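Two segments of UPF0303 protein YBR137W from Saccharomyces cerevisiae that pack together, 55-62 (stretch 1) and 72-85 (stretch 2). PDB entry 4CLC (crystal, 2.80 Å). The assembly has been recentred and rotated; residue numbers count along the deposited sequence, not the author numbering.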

# COMPACT_ATOMS: atom_id res chain seq x y z
N PRO D 55 -18.48 -34.60 -18.59
CA PRO D 55 -18.58 -33.92 -19.89
C PRO D 55 -19.46 -32.70 -19.76
O PRO D 55 -20.43 -32.74 -19.01
CB PRO D 55 -19.23 -34.96 -20.79
CG PRO D 55 -20.03 -35.80 -19.83
CD PRO D 55 -19.17 -35.91 -18.61
N GLU D 56 -19.10 -31.64 -20.47
CA GLU D 56 -19.85 -30.39 -20.46
C GLU D 56 -19.87 -29.67 -19.11
O GLU D 56 -20.74 -28.83 -18.87
CB GLU D 56 -21.28 -30.65 -20.92
CG GLU D 56 -21.33 -31.24 -22.32
CD GLU D 56 -22.71 -31.22 -22.91
OE1 GLU D 56 -23.69 -31.36 -22.13
OE2 GLU D 56 -22.82 -31.05 -24.14
N LYS D 57 -18.88 -29.97 -18.26
CA LYS D 57 -18.58 -29.17 -17.07
C LYS D 57 -17.22 -28.47 -17.25
O LYS D 57 -16.19 -29.14 -17.39
CB LYS D 57 -18.57 -30.04 -15.81
CG LYS D 57 -19.96 -30.32 -15.22
CD LYS D 57 -20.57 -29.07 -14.62
CE LYS D 57 -21.97 -29.29 -14.09
NZ LYS D 57 -22.51 -28.03 -13.48
N PRO D 58 -17.22 -27.13 -17.31
CA PRO D 58 -15.92 -26.47 -17.44
C PRO D 58 -15.13 -26.57 -16.14
O PRO D 58 -15.59 -26.12 -15.09
CB PRO D 58 -16.29 -25.03 -17.75
CG PRO D 58 -17.60 -24.83 -17.05
CD PRO D 58 -18.31 -26.17 -17.07
N VAL D 59 -13.91 -27.08 -16.23
CA VAL D 59 -13.12 -27.29 -15.04
C VAL D 59 -11.70 -26.84 -15.28
O VAL D 59 -11.16 -27.03 -16.36
CB VAL D 59 -13.17 -28.77 -14.61
CG1 VAL D 59 -12.12 -29.08 -13.59
CG2 VAL D 59 -14.53 -29.08 -14.06
N ALA D 60 -11.11 -26.20 -14.27
CA ALA D 60 -9.75 -25.70 -14.37
C ALA D 60 -8.83 -26.63 -13.59
O ALA D 60 -9.17 -27.07 -12.50
CB ALA D 60 -9.67 -24.28 -13.87
N ILE D 61 -7.67 -26.93 -14.16
CA ILE D 61 -6.73 -27.85 -13.55
C ILE D 61 -5.34 -27.22 -13.45
O ILE D 61 -4.82 -26.77 -14.45
CB ILE D 61 -6.64 -29.15 -14.38
CG1 ILE D 61 -8.00 -29.83 -14.45
CG2 ILE D 61 -5.60 -30.09 -13.80
CD1 ILE D 61 -8.07 -30.93 -15.47
N ASP D 62 -4.76 -27.18 -12.25
CA ASP D 62 -3.43 -26.60 -12.08
C ASP D 62 -2.40 -27.57 -11.48
O ASP D 62 -2.72 -28.41 -10.63
CB ASP D 62 -3.53 -25.33 -11.22
CG ASP D 62 -2.21 -24.55 -11.16
OD1 ASP D 62 -1.38 -24.83 -10.27
OD2 ASP D 62 -2.02 -23.64 -12.01
N PHE D 72 1.72 -26.65 -15.18
CA PHE D 72 0.59 -27.08 -16.00
C PHE D 72 -0.67 -26.33 -15.71
O PHE D 72 -1.00 -26.10 -14.56
CB PHE D 72 0.28 -28.57 -15.78
CG PHE D 72 -0.78 -29.10 -16.70
CD1 PHE D 72 -0.45 -29.58 -17.95
CD2 PHE D 72 -2.11 -29.12 -16.32
CE1 PHE D 72 -1.42 -30.06 -18.81
CE2 PHE D 72 -3.09 -29.60 -17.18
CZ PHE D 72 -2.74 -30.07 -18.42
N ARG D 73 -1.40 -25.98 -16.75
CA ARG D 73 -2.72 -25.42 -16.56
C ARG D 73 -3.58 -25.76 -17.77
O ARG D 73 -3.08 -25.78 -18.90
CB ARG D 73 -2.65 -23.91 -16.34
CG ARG D 73 -4.00 -23.26 -16.16
CD ARG D 73 -4.58 -23.56 -14.79
NE ARG D 73 -3.79 -22.96 -13.71
CZ ARG D 73 -3.87 -21.69 -13.34
NH1 ARG D 73 -4.70 -20.86 -13.98
NH2 ARG D 73 -3.12 -21.24 -12.35
N THR D 74 -4.85 -26.04 -17.54
CA THR D 74 -5.77 -26.26 -18.65
C THR D 74 -7.20 -25.99 -18.24
O THR D 74 -7.52 -25.85 -17.08
CB THR D 74 -5.69 -27.69 -19.23
OG1 THR D 74 -6.45 -27.74 -20.43
CG2 THR D 74 -6.24 -28.70 -18.27
N VAL D 75 -8.06 -25.89 -19.23
CA VAL D 75 -9.45 -25.61 -19.02
C VAL D 75 -10.18 -26.75 -19.74
O VAL D 75 -9.86 -27.05 -20.90
CB VAL D 75 -9.77 -24.18 -19.55
CG1 VAL D 75 -11.01 -24.14 -20.41
CG2 VAL D 75 -9.84 -23.20 -18.40
N THR D 76 -11.11 -27.44 -19.07
CA THR D 76 -11.62 -28.74 -19.59
C THR D 76 -12.74 -28.63 -20.61
O THR D 76 -13.08 -29.62 -21.27
CB THR D 76 -12.16 -29.67 -18.48
OG1 THR D 76 -13.25 -29.03 -17.80
CG2 THR D 76 -11.08 -30.04 -17.50
N TYR D 77 -13.31 -27.44 -20.74
CA TYR D 77 -14.49 -27.25 -21.57
C TYR D 77 -14.81 -25.77 -21.59
O TYR D 77 -14.30 -25.02 -20.76
CB TYR D 77 -15.66 -28.06 -21.01
CG TYR D 77 -16.80 -28.30 -21.97
CD1 TYR D 77 -16.74 -29.34 -22.89
CD2 TYR D 77 -17.94 -27.52 -21.93
CE1 TYR D 77 -17.78 -29.59 -23.75
CE2 TYR D 77 -18.98 -27.76 -22.80
CZ TYR D 77 -18.89 -28.81 -23.70
OH TYR D 77 -19.92 -29.08 -24.57
N GLY D 78 -15.65 -25.37 -22.53
CA GLY D 78 -16.07 -23.99 -22.64
C GLY D 78 -16.83 -23.51 -21.42
O GLY D 78 -17.33 -24.30 -20.61
N GLY D 79 -16.93 -22.20 -21.29
CA GLY D 79 -17.59 -21.63 -20.13
C GLY D 79 -16.79 -21.60 -18.85
O GLY D 79 -17.35 -21.35 -17.78
N SER D 80 -15.48 -21.85 -18.92
CA SER D 80 -14.61 -21.54 -17.80
C SER D 80 -14.42 -20.04 -17.77
O SER D 80 -14.84 -19.34 -18.70
CB SER D 80 -13.26 -22.23 -17.91
OG SER D 80 -12.48 -21.64 -18.95
N ALA D 81 -13.78 -19.54 -16.73
CA ALA D 81 -13.70 -18.09 -16.53
C ALA D 81 -12.58 -17.73 -15.58
O ALA D 81 -12.08 -18.58 -14.86
CB ALA D 81 -15.01 -17.54 -16.02
N LEU D 82 -12.24 -16.45 -15.56
CA LEU D 82 -11.49 -15.89 -14.45
C LEU D 82 -12.36 -16.18 -13.23
O LEU D 82 -13.56 -16.42 -13.36
CB LEU D 82 -11.28 -14.39 -14.66
CG LEU D 82 -10.28 -13.54 -13.88
CD1 LEU D 82 -8.84 -14.00 -14.10
CD2 LEU D 82 -10.46 -12.12 -14.31
N ASP D 83 -11.75 -16.17 -12.05
CA ASP D 83 -12.38 -16.67 -10.81
C ASP D 83 -12.23 -18.19 -10.74
O ASP D 83 -12.06 -18.73 -9.65
CB ASP D 83 -13.87 -16.24 -10.70
CG ASP D 83 -14.62 -16.96 -9.62
OD1 ASP D 83 -14.57 -16.52 -8.45
OD2 ASP D 83 -15.30 -17.97 -9.95
N ASN D 84 -12.08 -18.86 -11.88
CA ASN D 84 -11.50 -20.18 -11.81
C ASN D 84 -10.05 -20.03 -11.38
O ASN D 84 -9.52 -20.86 -10.66
CB ASN D 84 -11.57 -20.92 -13.14
CG ASN D 84 -12.93 -21.53 -13.38
OD1 ASN D 84 -13.61 -21.17 -14.33
ND2 ASN D 84 -13.33 -22.47 -12.52
N ASP D 85 -9.44 -18.94 -11.82
CA ASP D 85 -8.04 -18.67 -11.49
C ASP D 85 -7.92 -18.22 -10.03
O ASP D 85 -7.03 -18.69 -9.31
CB ASP D 85 -7.46 -17.62 -12.43
CG ASP D 85 -7.32 -18.12 -13.85
OD1 ASP D 85 -7.17 -19.35 -14.07
OD2 ASP D 85 -7.37 -17.30 -14.77

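Residues 60-62 and 72-75 are neighbouring antiparallel strands, their axes 4.9 Å apart at closest approach. Ile 61 and Thr 74 form the hydrogen-bonded pair. Ile 61 N donates to Thr 74 O at 3.1 Å, and Thr 74 N returns a bond to Ile 61 O at 3.2 Å. Ala 60 with Val 75 and Asp 62 with Arg 73 are the non-hydrogen-bonded pairs on either side of it. CA-H...O contacts fill in there, the shortest from Arg 73 CA to Ile 61 O at 3.3 Å.

Past the strand end the ladder runs on through Thr 76. Its backbone N donates to Val 59 O at 2.7 Å. Its side chain points toward stretch 1 with chi1 at 61° (p). In this rotamer OG1 donates to Lys 57 O at 3.0 Å and accepts a weak bond from Val 59 N at 2.6 Å. One hydroxyl thus serves two backbone groups of stretch 1. The methyl of the same residue is useful too: Thr 76 CG2 lies 3.7 Å from Ile 61 CD1.

Ile 61 reaches that methyl through an extended chain, chi1 m and chi2 t. Its CB is also 3.9 Å from Thr 74 CG2, and its CG2 is 4.2 Å from Phe 72 CE2. Phe 72 has chi1 t; its CA-to-CB bond points sideways, but the ring end comes nearer to stretch 1. Branched and aromatic side chains suit this buried, mostly apolar patch. Thr 74 adds its methyl here, while its OG1 is hydrogen-bonded elsewhere in the structure.

Asp 62, Arg 73, Ala 60 and Val 75 share the other face of the sheet. Arg 73 starts with chi1 t, then folds with chi2 and chi3 both p. The fold brings its guanidinium back to Asp 62, whose chi1 is t. Asp 62 OD2 lies at the guanidinium edge, near its plane, and accepts from Arg 73 NE at 2.5 Å and from Arg 73 NH2 at 2.7 Å. This is a salt bridge between buried charges. Arg 73 NH1 makes a second one to Asp 85 OD1 at 2.9 Å, so the arginine also ties its strand to the start of the helix. Ala 60 is small, and its CB sits 3.9 Å from Asn 84 CB. Asn 84, with chi1 m, uses OD1 to accept from Ala 81 N at 2.9 Å, within the turn that leads into the helix.

The loop end of the contact is more open. Tyr 77 points toward stretch 1, chi1 t, and lays one ring face against the backbone of Glu 56. Glu 56 CA is 3.6 Å from the ring centroid, almost on the ring normal. Pro 58 packs its ring against the following backbone, with CB 3.1 Å from Gly 78 O and CG 3.6 Å from Gly 79 O. Gly 79 has a positive phi, and a CB there would jam against the preceding carbonyl oxygen. In all, the contact buries 764 Å², both sides summed.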